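Local coordinates for protein catalase (Bacillus pumilus, PDB 4QOL) that breaks down hydrogen peroxide to water and oxygen as a heme catalase, and also shows peroxidase-like reactivity toward phenolic substrates, at residues I51-V56 with H100-P105; R203-N206 with E210-Y213. One frame throughout, in Å; residues are numbered along the deposited sequence.

Contact 1 of 2, residues I51-V56 with H100-P105. With HEM (protoporphyrin IX containing Fe), chain E.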
loop_
_atom_site.group_PDB
_atom_site.type_symbol
_atom_site.label_atom_id
_atom_site.label_comp_id
_atom_site.label_asym_id
_atom_site.label_seq_id
_atom_site.Cartn_x
_atom_site.Cartn_y
_atom_site.Cartn_z
ATOM N N ILE A 51 -10.616 1.851 0.195
ATOM C CA ILE A 51 -9.569 1.652 -0.785
ATOM C C ILE A 51 -9.763 2.687 -1.923
ATOM O O ILE A 51 -10.841 3.307 -2.003
ATOM C CB ILE A 51 -9.650 0.199 -1.360
ATOM C CG1 ILE A 51 -10.966 -0.064 -2.133
ATOM C CG2 ILE A 51 -9.431 -0.794 -0.226
ATOM C CD1 ILE A 51 -10.968 -1.407 -2.899
ATOM N N PRO A 52 -8.777 2.832 -2.787
ATOM C CA PRO A 52 -8.966 3.887 -3.831
ATOM C C PRO A 52 -10.147 3.562 -4.706
ATOM O O PRO A 52 -10.383 2.418 -4.989
ATOM C CB PRO A 52 -7.654 3.888 -4.627
ATOM C CG PRO A 52 -6.654 3.199 -3.710
ATOM C CD PRO A 52 -7.465 2.210 -2.886
ATOM N N GLU A 53 -10.902 4.574 -5.077
ATOM C CA GLU A 53 -11.940 4.382 -6.080
ATOM C C GLU A 53 -11.302 4.180 -7.447
ATOM O O GLU A 53 -10.141 4.542 -7.683
ATOM C CB GLU A 53 -12.965 5.554 -6.102
ATOM C CG GLU A 53 -12.481 6.790 -6.788
ATOM C CD GLU A 53 -13.471 7.940 -6.743
ATOM O OE1 GLU A 53 -14.414 7.993 -5.847
ATOM O OE2 GLU A 53 -13.255 8.941 -7.541
ATOM N N ARG A 54 -12.113 3.663 -8.371
ATOM C CA ARG A 54 -11.645 3.564 -9.752
ATOM C C ARG A 54 -11.272 4.919 -10.341
ATOM O O ARG A 54 -11.937 5.879 -10.097
ATOM C CB ARG A 54 -12.752 2.984 -10.663
ATOM C CG ARG A 54 -13.137 1.543 -10.305
ATOM C CD ARG A 54 -14.488 1.204 -10.944
ATOM N NE ARG A 54 -14.755 -0.224 -10.781
ATOM C CZ ARG A 54 -15.143 -0.814 -9.636
ATOM N NH1 ARG A 54 -15.270 -0.127 -8.535
ATOM N NH2 ARG A 54 -15.357 -2.185 -9.596
ATOM N N VAL A 55 -10.185 4.947 -11.102
ATOM C CA VAL A 55 -9.717 6.198 -11.641
ATOM C C VAL A 55 -10.781 6.876 -12.553
ATOM O O VAL A 55 -10.815 8.133 -12.669
ATOM C CB VAL A 55 -8.355 6.041 -12.328
ATOM C CG1 VAL A 55 -8.385 5.212 -13.587
ATOM C CG2 VAL A 55 -7.685 7.406 -12.586
ATOM N N VAL A 56 -11.517 6.048 -13.284
ATOM C CA VAL A 56 -12.754 6.523 -13.989
ATOM C C VAL A 56 -13.812 5.486 -13.744
ATOM O O VAL A 56 -13.475 4.358 -13.304
ATOM C CB VAL A 56 -12.544 6.740 -15.520
ATOM C CG1 VAL A 56 -11.719 7.987 -15.789
ATOM C CG2 VAL A 56 -11.909 5.523 -16.155
ATOM N N HIS A 100 -17.171 11.542 -12.640
ATOM C CA HIS A 100 -17.183 12.103 -11.274
ATOM C C HIS A 100 -16.978 10.966 -10.255
ATOM O O HIS A 100 -17.031 9.796 -10.604
ATOM C CB HIS A 100 -18.421 12.936 -10.986
ATOM C CG HIS A 100 -18.439 14.244 -11.714
ATOM N ND1 HIS A 100 -17.923 15.410 -11.198
ATOM C CD2 HIS A 100 -18.803 14.517 -12.988
ATOM C CE1 HIS A 100 -18.089 16.381 -12.079
ATOM N NE2 HIS A 100 -18.599 15.869 -13.178
ATOM N N PRO A 101 -16.638 11.295 -8.979
ATOM C CA PRO A 101 -16.264 10.271 -8.004
ATOM C C PRO A 101 -17.418 9.394 -7.527
ATOM O O PRO A 101 -18.576 9.573 -7.936
ATOM C CB PRO A 101 -15.687 11.094 -6.812
ATOM C CG PRO A 101 -15.257 12.373 -7.409
ATOM C CD PRO A 101 -16.245 12.642 -8.492
ATOM N N LYS A 102 -17.108 8.473 -6.617
ATOM C CA LYS A 102 -18.120 7.747 -5.839
ATOM C C LYS A 102 -19.029 8.769 -5.174
ATOM O O LYS A 102 -18.602 9.828 -4.762
ATOM C CB LYS A 102 -17.440 6.874 -4.771
ATOM C CG LYS A 102 -16.827 5.576 -5.312
ATOM C CD LYS A 102 -16.177 4.824 -4.157
ATOM C CE LYS A 102 -17.189 4.356 -3.140
ATOM N NZ LYS A 102 -18.067 3.276 -3.694
ATOM N N GLY A 103 -20.307 8.472 -5.083
ATOM C CA GLY A 103 -21.162 9.392 -4.427
ATOM C C GLY A 103 -21.733 10.412 -5.400
ATOM O O GLY A 103 -22.666 11.044 -5.013
ATOM N N SER A 104 -21.211 10.545 -6.639
ATOM C CA SER A 104 -21.685 11.597 -7.522
ATOM C C SER A 104 -23.042 11.185 -8.104
ATOM O O SER A 104 -23.418 10.007 -8.101
ATOM C CB SER A 104 -20.676 11.872 -8.673
ATOM O OG SER A 104 -20.391 10.753 -9.480
ATOM N N PRO A 105 -23.837 12.149 -8.567
ATOM C CA PRO A 105 -25.164 11.817 -9.084
ATOM C C PRO A 105 -25.155 11.020 -10.403
ATOM O O PRO A 105 -24.249 11.123 -11.230
ATOM C CB PRO A 105 -25.803 13.178 -9.330
ATOM C CG PRO A 105 -25.024 14.088 -8.445
ATOM C CD PRO A 105 -23.641 13.606 -8.477
HETATM C CHA HEM E . -12.863 1.546 -16.080
HETATM C CHB HEM E . -8.836 2.869 -18.438
HETATM C CHC HEM E . -11.527 3.330 -22.603
HETATM C CHD HEM E . -15.262 1.311 -20.268
HETATM C C1A HEM E . -11.553 1.902 -16.361
HETATM C C2A HEM E . -10.489 1.980 -15.406
HETATM C C3A HEM E . -9.361 2.348 -16.072
HETATM C C4A HEM E . -9.718 2.493 -17.426
HETATM C CMA HEM E . -7.938 2.507 -15.621
HETATM C CAA HEM E . -10.632 1.652 -13.955
HETATM C CBA HEM E . -10.809 0.121 -13.885
HETATM C CGA HEM E . -10.780 -0.382 -12.490
HETATM O O1A HEM E . -11.162 -1.552 -12.283
HETATM O O2A HEM E . -10.287 0.298 -11.561
HETATM C C1B HEM E . -9.281 3.118 -19.767
HETATM C C2B HEM E . -8.388 3.566 -20.792
HETATM C C3B HEM E . -9.113 3.719 -21.945
HETATM C C4B HEM E . -10.490 3.299 -21.646
HETATM C CMB HEM E . -6.914 3.810 -20.594
HETATM C CAB HEM E . -8.668 4.120 -23.281
HETATM C CBB HEM E . -7.363 4.113 -23.561
HETATM C C1C HEM E . -12.788 2.806 -22.320
HETATM C C2C HEM E . -13.696 2.440 -23.288
HETATM C C3C HEM E . -14.755 1.897 -22.628
HETATM C C4C HEM E . -14.468 1.850 -21.243
HETATM C CMC HEM E . -13.530 2.723 -24.765
HETATM C CAC HEM E . -15.885 1.281 -23.238
HETATM C CBC HEM E . -15.722 0.772 -24.447
HETATM C C1D HEM E . -14.856 1.234 -18.927
HETATM C C2D HEM E . -15.757 0.733 -17.889
HETATM C C3D HEM E . -15.127 0.816 -16.713
HETATM C C4D HEM E . -13.815 1.362 -17.043
HETATM C CMD HEM E . -17.149 0.254 -18.179
HETATM C CAD HEM E . -15.635 0.404 -15.354
HETATM C CBD HEM E . -15.435 -1.126 -15.265
HETATM C CGD HEM E . -15.985 -1.490 -13.917
HETATM O O1D HEM E . -17.199 -1.642 -13.834
HETATM O O2D HEM E . -15.240 -1.638 -12.912
HETATM N NA HEM E . -11.058 2.195 -17.635
HETATM N NB HEM E . -10.491 2.982 -20.341
HETATM N NC HEM E . -13.224 2.380 -21.085
HETATM N ND HEM E . -13.697 1.602 -18.392
HETATM FE FE HEM E . -12.161 2.266 -19.332
#
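The carboxylate of E53 takes the backbone N-H of K102: K102 N lies 2.8 Å from E53 OE1 in a nearly straight bond (170°), reached from above the carboxylate plane. With CG set between the backbone N and the carbonyl carbon (chi1 78°) and the chain extended beyond it, the E53 side chain spans from its own loop to the facing one. Its other oxygen, E53 OE2, rests against P101, 3.3 Å from P101 CB. In one of its two conformers the K102 chain runs antiparallel alongside E53, K102 CD 3.8 Å from E53 CB, while its amine turns away to a salt bridge with E312. Residues P101 to S104 form a type II beta turn, in which P101 O accepts both S104 N and S104 OG, the latter at 2.7 Å. This turn, in the loop joining strands 88-96 and 113-120 of the catalase beta-barrel, also packs on G103 of a second subunit. Next to E53, R54 faces the heme: its extended chain lets R54 NE donate a hydrogen bond to propionate oxygen O2D of the heme at 2.6 Å. The heme is also hydrogen-bonded by R94, R347 and Q344. V56 CG2 lies 3.6 Å from heme C1A.

Contact 2 of 2, residues R203-N206 with E210-Y213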
loop_
_atom_site.group_PDB
_atom_site.type_symbol
_atom_site.label_atom_id
_atom_site.label_comp_id
_atom_site.label_asym_id
_atom_site.label_seq_id
_atom_site.Cartn_x
_atom_site.Cartn_y
_atom_site.Cartn_z
ATOM N N ARG A 203 -11.411 -9.455 -32.921
ATOM C CA ARG A 203 -11.192 -10.555 -33.878
ATOM C C ARG A 203 -11.855 -11.817 -33.353
ATOM O O ARG A 203 -11.578 -12.214 -32.192
ATOM C CB ARG A 203 -9.697 -10.782 -34.060
ATOM C CG ARG A 203 -8.981 -9.718 -34.872
ATOM C CD ARG A 203 -7.505 -10.166 -35.081
ATOM N NE ARG A 203 -6.892 -9.252 -36.013
ATOM C CZ ARG A 203 -6.308 -9.576 -37.167
ATOM N NH1 ARG A 203 -6.094 -10.830 -37.541
ATOM N NH2 ARG A 203 -5.870 -8.596 -37.910
ATOM N N TRP A 204 -12.626 -12.497 -34.210
ATOM C CA TRP A 204 -13.169 -13.803 -33.895
ATOM C C TRP A 204 -12.424 -14.803 -34.739
ATOM O O TRP A 204 -12.249 -14.591 -35.934
ATOM C CB TRP A 204 -14.659 -13.831 -34.173
ATOM C CG TRP A 204 -15.503 -13.501 -33.036
ATOM C CD1 TRP A 204 -15.132 -12.935 -31.785
ATOM C CD2 TRP A 204 -16.907 -13.673 -32.973
ATOM N NE1 TRP A 204 -16.240 -12.795 -30.995
ATOM C CE2 TRP A 204 -17.346 -13.204 -31.694
ATOM C CE3 TRP A 204 -17.841 -14.178 -33.828
ATOM C CZ2 TRP A 204 -18.641 -13.313 -31.285
ATOM C CZ3 TRP A 204 -19.187 -14.156 -33.443
ATOM C CH2 TRP A 204 -19.554 -13.743 -32.177
ATOM N N VAL A 205 -11.930 -15.865 -34.116
ATOM C CA VAL A 205 -11.142 -16.849 -34.779
ATOM C C VAL A 205 -11.851 -18.183 -34.559
ATOM O O VAL A 205 -12.060 -18.586 -33.432
ATOM C CB VAL A 205 -9.688 -16.939 -34.244
ATOM C CG1 VAL A 205 -8.885 -17.900 -35.127
ATOM C CG2 VAL A 205 -9.051 -15.552 -34.220
ATOM N N ASN A 206 -12.134 -18.890 -35.659
ATOM C CA ASN A 206 -12.802 -20.223 -35.568
ATOM C C ASN A 206 -11.828 -21.447 -35.487
ATOM O O ASN A 206 -10.616 -21.292 -35.464
ATOM C CB ASN A 206 -13.830 -20.373 -36.684
ATOM C CG ASN A 206 -13.213 -20.624 -38.078
ATOM O OD1 ASN A 206 -12.027 -20.849 -38.246
ATOM N ND2 ASN A 206 -14.050 -20.523 -39.074
ATOM N N GLU A 210 -9.650 -19.338 -39.152
ATOM C CA GLU A 210 -10.171 -18.258 -39.971
ATOM C C GLU A 210 -10.635 -17.133 -39.070
ATOM O O GLU A 210 -11.279 -17.403 -38.053
ATOM C CB GLU A 210 -11.328 -18.713 -40.874
ATOM C CG GLU A 210 -10.908 -19.808 -41.851
ATOM C CD GLU A 210 -12.032 -20.701 -42.381
ATOM O OE1 GLU A 210 -13.211 -20.718 -41.897
ATOM O OE2 GLU A 210 -11.689 -21.424 -43.365
ATOM N N THR A 211 -10.292 -15.919 -39.460
ATOM C CA THR A 211 -10.566 -14.699 -38.647
ATOM C C THR A 211 -11.580 -13.777 -39.315
ATOM O O THR A 211 -11.529 -13.560 -40.542
ATOM C CB THR A 211 -9.272 -13.893 -38.417
ATOM O OG1 THR A 211 -8.304 -14.704 -37.764
ATOM C CG2 THR A 211 -9.567 -12.623 -37.534
ATOM N N LYS A 212 -12.522 -13.249 -38.510
ATOM C CA LYS A 212 -13.418 -12.178 -38.935
ATOM C C LYS A 212 -13.299 -11.075 -37.885
ATOM O O LYS A 212 -13.005 -11.332 -36.715
ATOM C CB LYS A 212 -14.881 -12.600 -38.943
ATOM C CG LYS A 212 -15.184 -13.799 -39.793
ATOM C CD LYS A 212 -15.905 -13.389 -41.025
ATOM C CE LYS A 212 -16.240 -14.628 -41.829
ATOM N NZ LYS A 212 -16.164 -14.264 -43.258
ATOM N N TYR A 213 -13.460 -9.853 -38.340
ATOM C CA TYR A 213 -13.700 -8.739 -37.427
ATOM C C TYR A 213 -15.139 -8.776 -36.901
ATOM O O TYR A 213 -16.070 -9.113 -37.599
ATOM C CB TYR A 213 -13.490 -7.411 -38.108
ATOM C CG TYR A 213 -12.068 -6.990 -38.444
ATOM C CD1 TYR A 213 -11.008 -7.133 -37.542
ATOM C CD2 TYR A 213 -11.797 -6.417 -39.667
ATOM C CE1 TYR A 213 -9.740 -6.711 -37.861
ATOM C CE2 TYR A 213 -10.543 -5.943 -39.967
ATOM C CZ TYR A 213 -9.529 -6.097 -39.063
ATOM O OH TYR A 213 -8.300 -5.606 -39.353
HETATM O O HOH W 1 -6.398 -13.327 -36.151
#
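The guanidinium of R203 stands almost perpendicular to the ring of Y213 (planes 89° apart), their chains running together in the same direction. At the guanidinium edge, in its plane, a water sits 2.9 Å from R203 NH1 and links it to T211 OG1. T211 CG2 touches the aliphatic part of R203, 3.9 Å from R203 CB, and R203 NH2 forms a salt bridge with E329. R203, V205, T211 and Y213 lie on one face of an antiparallel beta hairpin, with R203-Y213 and V205-T211 as non-hydrogen-bonded pairs. Between them W204 and K212 form the hydrogen-bonded pair, W204 N meeting K212 O at 2.8 Å; the indole turns to the other face, toward V263 and L265 of strand 258-267. At the hairpin end N206 CG sits between its backbone N and carbonyl carbon, bringing the amide over to E210, and N206 ND2 donates to E210 OE1 at 3.0 Å, almost straight (175°). N206 OD1 accepts Y208 N, which makes an Asx turn, and E210 N from above its carbonyl plane. Replacing N206 by alanine removes the amide, which is likely to leave E210 N and Y208 N without this acceptor, E210 OE1 without its donor and the turn freer to move. The backbone closes the end too, N206 N lying 2.9 Å from E210 O.

In the fold
Both segments of contact 1 precede those of contact 2 in the sequence, and the two contacts lie on opposite sides of the chain's centre. Their centres are 36 Å apart and their nearest atoms about 22 Å, so they do not touch. The antiparallel sheet relates them: the loop holding 100-105 connects its strands 88-96 and 113-120, whereas contact 2 pairs strand 202-205 directly with 211-220. Strands 258-267 and 293-302 then lead from that hairpin to 60-69, which pairs with 88-96. Contact 1 thus sits at a heme propionate and the subunit interface of the tetramer, while contact 2 is a hairpin within one subunit, its segments touched by no other protein chain.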